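Local coordinates for uncharacterized protein (Legionella pneumophila subsp. pneumophila str. Philadelphia 1, PDB 4RXV) that is of unknown function, but carries an N-terminal RavJ peptidase-family domain of the cysteine-peptidase-like clan CA and may act in Legionella effector biology, at residues A[157-163]-A[198-203]; A[167-172]-A[184-189]. The contacts are given in a common frame with arbitrary orientation. Residues are numbered along the deposited sequence.

Overall arrangement
From the N terminus come helix 6-14, a small mixed sheet (22-23, 91-92, 95-100) with intervening helices, and helices 105-114 and 117-122, before the long antiparallel strands 123-133 and 136-146. The following loop supplies residues 157-163, and 198-203 returns 35 residues later to close interaction 1. Nested inside it, the chain runs through strand 168-170 and helix 172-176 and folds back at 184-189 to form interaction 2. The centres lie about 14 Å apart. Interaction 1 ties the loop to strand 202-206, one outermost strand of the four-stranded sheet; interaction 2 lies at the other, 168-170. They touch through apolar side chains: L198 CD2 lies 3.8 Å from I169 CD1, and F163 CZ 4.3 Å from I169 CG1.

Interaction 1: A[157-163]-A[198-203]; sequences QLTAEVF and LFPATV
Segments 157-163 and 198-203 run antiparallel, joined by one isolated beta bridge, L158 with A201, a hydrogen-bonded pair (CA-CA 4.8 Å). Two backbone hydrogen bonds make it: L158 N to A201 O (2.8 Å) and A201 N to L158 O (2.9 Å). A cis peptide precedes P200, whose CA also gives a CA-H...O contact to L158 O (3.4 Å). After extended L158 and T159 comes a 3-10 turn at 160-161, with V162 N hydrogen-bonded to T159 O (3.0 Å). F199 (chi1 m) points its edge at the face of F163 (chi1 t), a T-shaped pair with centroids 5.0 Å apart and planes at 79°. A160 CA lies over one face of F199, a place suited to a small residue. L158 (chi1 t) brings CB to 4.1 Å from both A201 CB and V203 CG2, and packs on I128 of strand 123-133, which pairs with 202-206. The bridge's two hydrogen bonds thus set the register, while aromatic and aliphatic packing joins loop to sheet edge.

Interaction 2: A[167-172]-A[184-189]; sequences TLIVDP and ALAIPK
Residues 167-172 and 184-189 pair antiparallel through a G1 beta bulge at the edge of the four-stranded sheet. A water links T167 O (2.8 Å) to K189 N (2.9 Å), bridging the backbones. L168 (chi1 m) sends CD2 to 4.2 Å from P188 CD. At I169, N is hydrogen-bonded to I187 O (2.8 Å), and O accepts hydrogen bonds from I187 N (3.1 Å) and, weakly, A186 N (2.8 Å). A186 adopts the left-handed conformation (phi/psi 67/61) of position 1 of a G1 bulge, where glycine is usual; its methyl is the smallest side chain possible. Branched I169 and I187 suit the extended strand and share one face (I169 CB to I187 CD1, 4.0 Å). V170 pairs with L185 on the other face (V170 CG1 to L185 CD2, 4.3 Å). D171 N is hydrogen-bonded to A184 O (2.8 Å); OD1 caps A174 N at the helix N terminus, while OD2 is hydrogen-bonded to H139 NE2, consistent with the catalytic His-Asn/Asp pairs of clan CA peptidases. P172, lacking an amide hydrogen, suits the first turn. Hydrogen bonds hold the bulged edge; the V170/L185 face packs on helices 6-14 and 105-114, I169 on strand 136-146 and F192.

Interaction 1: A[157-163]-A[198-203]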
loop_
_atom_site.group_PDB
_atom_site.type_symbol
_atom_site.label_atom_id
_atom_site.label_comp_id
_atom_site.label_asym_id
_atom_site.label_seq_id
_atom_site.Cartn_x
_atom_site.Cartn_y
_atom_site.Cartn_z
ATOM N N GLN A 157 -7.793 -3.448 19.663
ATOM C CA GLN A 157 -6.582 -3.406 18.855
ATOM C C GLN A 157 -6.230 -4.770 18.281
ATOM O O GLN A 157 -6.525 -5.829 18.863
ATOM C CB GLN A 157 -5.419 -2.889 19.686
ATOM C CG GLN A 157 -5.484 -1.409 19.961
ATOM C CD GLN A 157 -4.350 -0.968 20.855
ATOM O OE1 GLN A 157 -4.038 -1.633 21.846
ATOM N NE2 GLN A 157 -3.713 0.145 20.508
ATOM N N LEU A 158 -5.589 -4.714 17.122
ATOM C CA LEU A 158 -4.961 -5.854 16.512
ATOM C C LEU A 158 -3.571 -6.020 17.127
ATOM O O LEU A 158 -2.752 -5.090 17.122
ATOM C CB LEU A 158 -4.886 -5.638 15.008
ATOM C CG LEU A 158 -4.198 -6.737 14.194
ATOM C CD1 LEU A 158 -4.964 -8.036 14.220
ATOM C CD2 LEU A 158 -4.013 -6.291 12.757
ATOM N N THR A 159 -3.324 -7.209 17.666
ATOM C CA THR A 159 -2.047 -7.597 18.249
ATOM C C THR A 159 -1.675 -8.979 17.715
ATOM O O THR A 159 -2.483 -9.632 17.062
ATOM C CB THR A 159 -2.152 -7.670 19.751
ATOM O OG1 THR A 159 -3.167 -8.614 20.064
ATOM C CG2 THR A 159 -2.525 -6.316 20.323
ATOM N N ALA A 160 -0.470 -9.438 18.028
ATOM C CA ALA A 160 0.033 -10.678 17.467
ATOM C C ALA A 160 -0.867 -11.867 17.784
ATOM O O ALA A 160 -1.009 -12.775 16.961
ATOM C CB ALA A 160 1.447 -10.937 17.954
ATOM N N GLU A 161 -1.476 -11.883 18.967
ATOM C CA GLU A 161 -2.233 -13.072 19.367
ATOM C C GLU A 161 -3.603 -13.155 18.690
ATOM O O GLU A 161 -4.287 -14.167 18.815
ATOM C CB GLU A 161 -2.360 -13.195 20.894
ATOM C CG GLU A 161 -3.303 -12.215 21.545
ATOM C CD GLU A 161 -2.664 -10.867 21.809
ATOM O OE1 GLU A 161 -3.284 -10.055 22.532
ATOM O OE2 GLU A 161 -1.546 -10.617 21.306
ATOM N N VAL A 162 -3.996 -12.101 17.975
ATOM C CA VAL A 162 -5.222 -12.145 17.168
ATOM C C VAL A 162 -4.912 -11.869 15.681
ATOM O O VAL A 162 -5.767 -11.422 14.927
ATOM C CB VAL A 162 -6.336 -11.202 17.746
ATOM C CG1 VAL A 162 -6.786 -11.696 19.124
ATOM C CG2 VAL A 162 -5.885 -9.764 17.844
ATOM N N PHE A 163 -3.681 -12.186 15.266
ATOM C CA PHE A 163 -3.217 -12.031 13.873
ATOM C C PHE A 163 -3.209 -13.429 13.230
ATOM O O PHE A 163 -2.418 -14.282 13.627
ATOM C CB PHE A 163 -1.813 -11.449 13.911
ATOM C CG PHE A 163 -1.307 -10.873 12.611
ATOM C CD1 PHE A 163 -1.811 -9.702 12.099
ATOM C CD2 PHE A 163 -0.232 -11.452 11.966
ATOM C CE1 PHE A 163 -1.288 -9.154 10.944
ATOM C CE2 PHE A 163 0.304 -10.886 10.810
ATOM C CZ PHE A 163 -0.211 -9.744 10.320
ATOM N N LEU A 198 4.634 -3.018 13.883
ATOM C CA LEU A 198 3.394 -3.535 13.296
ATOM C C LEU A 198 2.240 -3.485 14.289
ATOM O O LEU A 198 1.159 -2.999 13.975
ATOM C CB LEU A 198 3.635 -4.968 12.806
ATOM C CG LEU A 198 2.450 -5.744 12.227
ATOM C CD1 LEU A 198 1.822 -4.997 11.085
ATOM C CD2 LEU A 198 2.907 -7.115 11.788
ATOM N N PHE A 199 2.489 -3.970 15.495
ATOM C CA PHE A 199 1.479 -4.016 16.560
ATOM C C PHE A 199 1.841 -3.023 17.663
ATOM O O PHE A 199 3.031 -2.819 17.941
ATOM C CB PHE A 199 1.384 -5.420 17.162
ATOM C CG PHE A 199 1.128 -6.493 16.159
ATOM C CD1 PHE A 199 -0.025 -6.512 15.411
ATOM C CD2 PHE A 199 2.076 -7.474 15.940
ATOM C CE1 PHE A 199 -0.234 -7.486 14.467
ATOM C CE2 PHE A 199 1.861 -8.457 15.010
ATOM C CZ PHE A 199 0.697 -8.474 14.281
ATOM N N PRO A 200 0.835 -2.422 18.327
ATOM C CA PRO A 200 -0.605 -2.607 18.110
ATOM C C PRO A 200 -1.086 -1.849 16.882
ATOM O O PRO A 200 -0.491 -0.850 16.453
ATOM C CB PRO A 200 -1.220 -2.003 19.370
ATOM C CG PRO A 200 -0.264 -0.945 19.750
ATOM C CD PRO A 200 1.089 -1.525 19.462
ATOM N N ALA A 201 -2.190 -2.330 16.326
ATOM C CA ALA A 201 -2.781 -1.742 15.137
ATOM C C ALA A 201 -4.279 -1.619 15.315
ATOM O O ALA A 201 -4.848 -2.198 16.246
ATOM C CB ALA A 201 -2.443 -2.588 13.890
ATOM N N THR A 202 -4.918 -0.865 14.437
ATOM C CA THR A 202 -6.352 -0.719 14.421
ATOM C C THR A 202 -6.864 -1.104 13.035
ATOM O O THR A 202 -6.275 -0.756 12.028
ATOM C CB THR A 202 -6.776 0.720 14.820
ATOM O OG1 THR A 202 -8.199 0.762 14.929
ATOM C CG2 THR A 202 -6.292 1.776 13.842
ATOM N N VAL A 203 -7.981 -1.796 12.976
ATOM C CA VAL A 203 -8.455 -2.314 11.704
ATOM C C VAL A 203 -9.538 -1.431 11.133
ATOM O O VAL A 203 -10.680 -1.450 11.611
ATOM C CB VAL A 203 -8.946 -3.766 11.815
ATOM C CG1 VAL A 203 -9.295 -4.294 10.437
ATOM C CG2 VAL A 203 -7.878 -4.641 12.457
#

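Interaction 2: A[167-172]-A[184-189]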
loop_
_atom_site.group_PDB
_atom_site.type_symbol
_atom_site.label_atom_id
_atom_site.label_comp_id
_atom_site.label_asym_id
_atom_site.label_seq_id
_atom_site.Cartn_x
_atom_site.Cartn_y
_atom_site.Cartn_z
ATOM N N THR A 167 -1.427 -14.768 7.415
ATOM C CA THR A 167 -1.599 -13.376 7.012
ATOM C C THR A 167 -0.357 -12.882 6.279
ATOM O O THR A 167 0.766 -13.154 6.680
ATOM C CB THR A 167 -1.893 -12.487 8.209
ATOM O OG1 THR A 167 -3.094 -12.941 8.830
ATOM C CG2 THR A 167 -2.076 -11.039 7.783
ATOM N N LEU A 168 -0.579 -12.167 5.183
ATOM C CA LEU A 168 0.487 -11.508 4.438
ATOM C C LEU A 168 0.348 -9.988 4.506
ATOM O O LEU A 168 -0.744 -9.440 4.436
ATOM C CB LEU A 168 0.472 -11.930 2.979
ATOM C CG LEU A 168 0.665 -13.424 2.742
ATOM C CD1 LEU A 168 0.376 -13.781 1.293
ATOM C CD2 LEU A 168 2.084 -13.863 3.102
ATOM N N ILE A 169 1.479 -9.327 4.683
ATOM C CA ILE A 169 1.554 -7.883 4.798
ATOM C C ILE A 169 1.880 -7.280 3.432
ATOM O O ILE A 169 2.724 -7.824 2.691
ATOM C CB ILE A 169 2.633 -7.516 5.851
ATOM C CG1 ILE A 169 2.123 -7.910 7.246
ATOM C CG2 ILE A 169 3.035 -6.056 5.815
ATOM C CD1 ILE A 169 3.232 -8.221 8.209
ATOM N N VAL A 170 1.294 -6.129 3.136
ATOM C CA VAL A 170 1.499 -5.419 1.883
ATOM C C VAL A 170 1.681 -3.925 2.227
ATOM O O VAL A 170 0.747 -3.256 2.663
ATOM C CB VAL A 170 0.349 -5.650 0.890
ATOM C CG1 VAL A 170 0.675 -4.948 -0.412
ATOM C CG2 VAL A 170 0.114 -7.152 0.680
ATOM N N ASP A 171 2.886 -3.425 1.982
ATOM C CA ASP A 171 3.285 -2.097 2.407
ATOM C C ASP A 171 4.039 -1.400 1.269
ATOM O O ASP A 171 5.283 -1.404 1.236
ATOM C CB ASP A 171 4.138 -2.197 3.667
ATOM C CG ASP A 171 4.421 -0.846 4.303
ATOM O OD1 ASP A 171 4.180 0.219 3.670
ATOM O OD2 ASP A 171 4.895 -0.854 5.465
ATOM N N PRO A 172 3.314 -0.789 0.327
ATOM C CA PRO A 172 3.994 -0.115 -0.779
ATOM C C PRO A 172 4.870 1.061 -0.339
ATOM O O PRO A 172 5.896 1.329 -0.962
ATOM C CB PRO A 172 2.844 0.356 -1.667
ATOM C CG PRO A 172 1.643 0.400 -0.762
ATOM C CD PRO A 172 1.845 -0.758 0.178
ATOM N N ALA A 184 8.218 -6.349 2.051
ATOM C CA ALA A 184 7.083 -5.427 1.994
ATOM C C ALA A 184 5.887 -5.877 1.187
ATOM O O ALA A 184 4.793 -5.407 1.469
ATOM C CB ALA A 184 7.557 -4.088 1.455
ATOM N N LEU A 185 6.057 -6.686 0.156
ATOM C CA LEU A 185 4.970 -6.974 -0.788
ATOM C C LEU A 185 4.536 -8.441 -0.673
ATOM O O LEU A 185 5.089 -9.330 -1.337
ATOM C CB LEU A 185 5.363 -6.622 -2.220
ATOM C CG LEU A 185 5.723 -5.145 -2.460
ATOM C CD1 LEU A 185 6.111 -4.900 -3.900
ATOM C CD2 LEU A 185 4.580 -4.197 -2.037
ATOM N N ALA A 186 3.504 -8.668 0.145
ATOM C CA ALA A 186 2.860 -9.957 0.356
ATOM C C ALA A 186 3.805 -10.933 1.045
ATOM O O ALA A 186 4.147 -11.991 0.503
ATOM C CB ALA A 186 2.296 -10.508 -0.933
ATOM N N ILE A 187 4.226 -10.555 2.252
ATOM C CA ILE A 187 5.180 -11.333 3.023
ATOM C C ILE A 187 4.702 -11.522 4.461
ATOM O O ILE A 187 3.918 -10.735 4.984
ATOM C CB ILE A 187 6.629 -10.694 3.003
ATOM C CG1 ILE A 187 6.854 -9.493 3.976
ATOM C CG2 ILE A 187 7.053 -10.345 1.585
ATOM C CD1 ILE A 187 6.024 -8.302 3.787
ATOM N N PRO A 188 5.158 -12.588 5.112
ATOM C CA PRO A 188 4.820 -12.776 6.524
ATOM C C PRO A 188 5.504 -11.774 7.430
ATOM O O PRO A 188 6.524 -11.179 7.072
ATOM C CB PRO A 188 5.297 -14.200 6.824
ATOM C CG PRO A 188 6.357 -14.446 5.809
ATOM C CD PRO A 188 6.012 -13.670 4.596
ATOM N N LYS A 189 4.970 -11.603 8.639
ATOM C CA LYS A 189 5.495 -10.603 9.554
ATOM C C LYS A 189 6.972 -10.761 9.863
ATOM O O LYS A 189 7.656 -9.770 10.041
ATOM C CB LYS A 189 4.683 -10.569 10.850
ATOM C CG LYS A 189 4.742 -11.826 11.685
ATOM C CD LYS A 189 3.921 -11.667 12.959
ATOM C CE LYS A 189 4.194 -12.779 13.961
ATOM N NZ LYS A 189 3.925 -14.123 13.386
HETATM O O HOH W 1 2.414 -12.872 8.968
#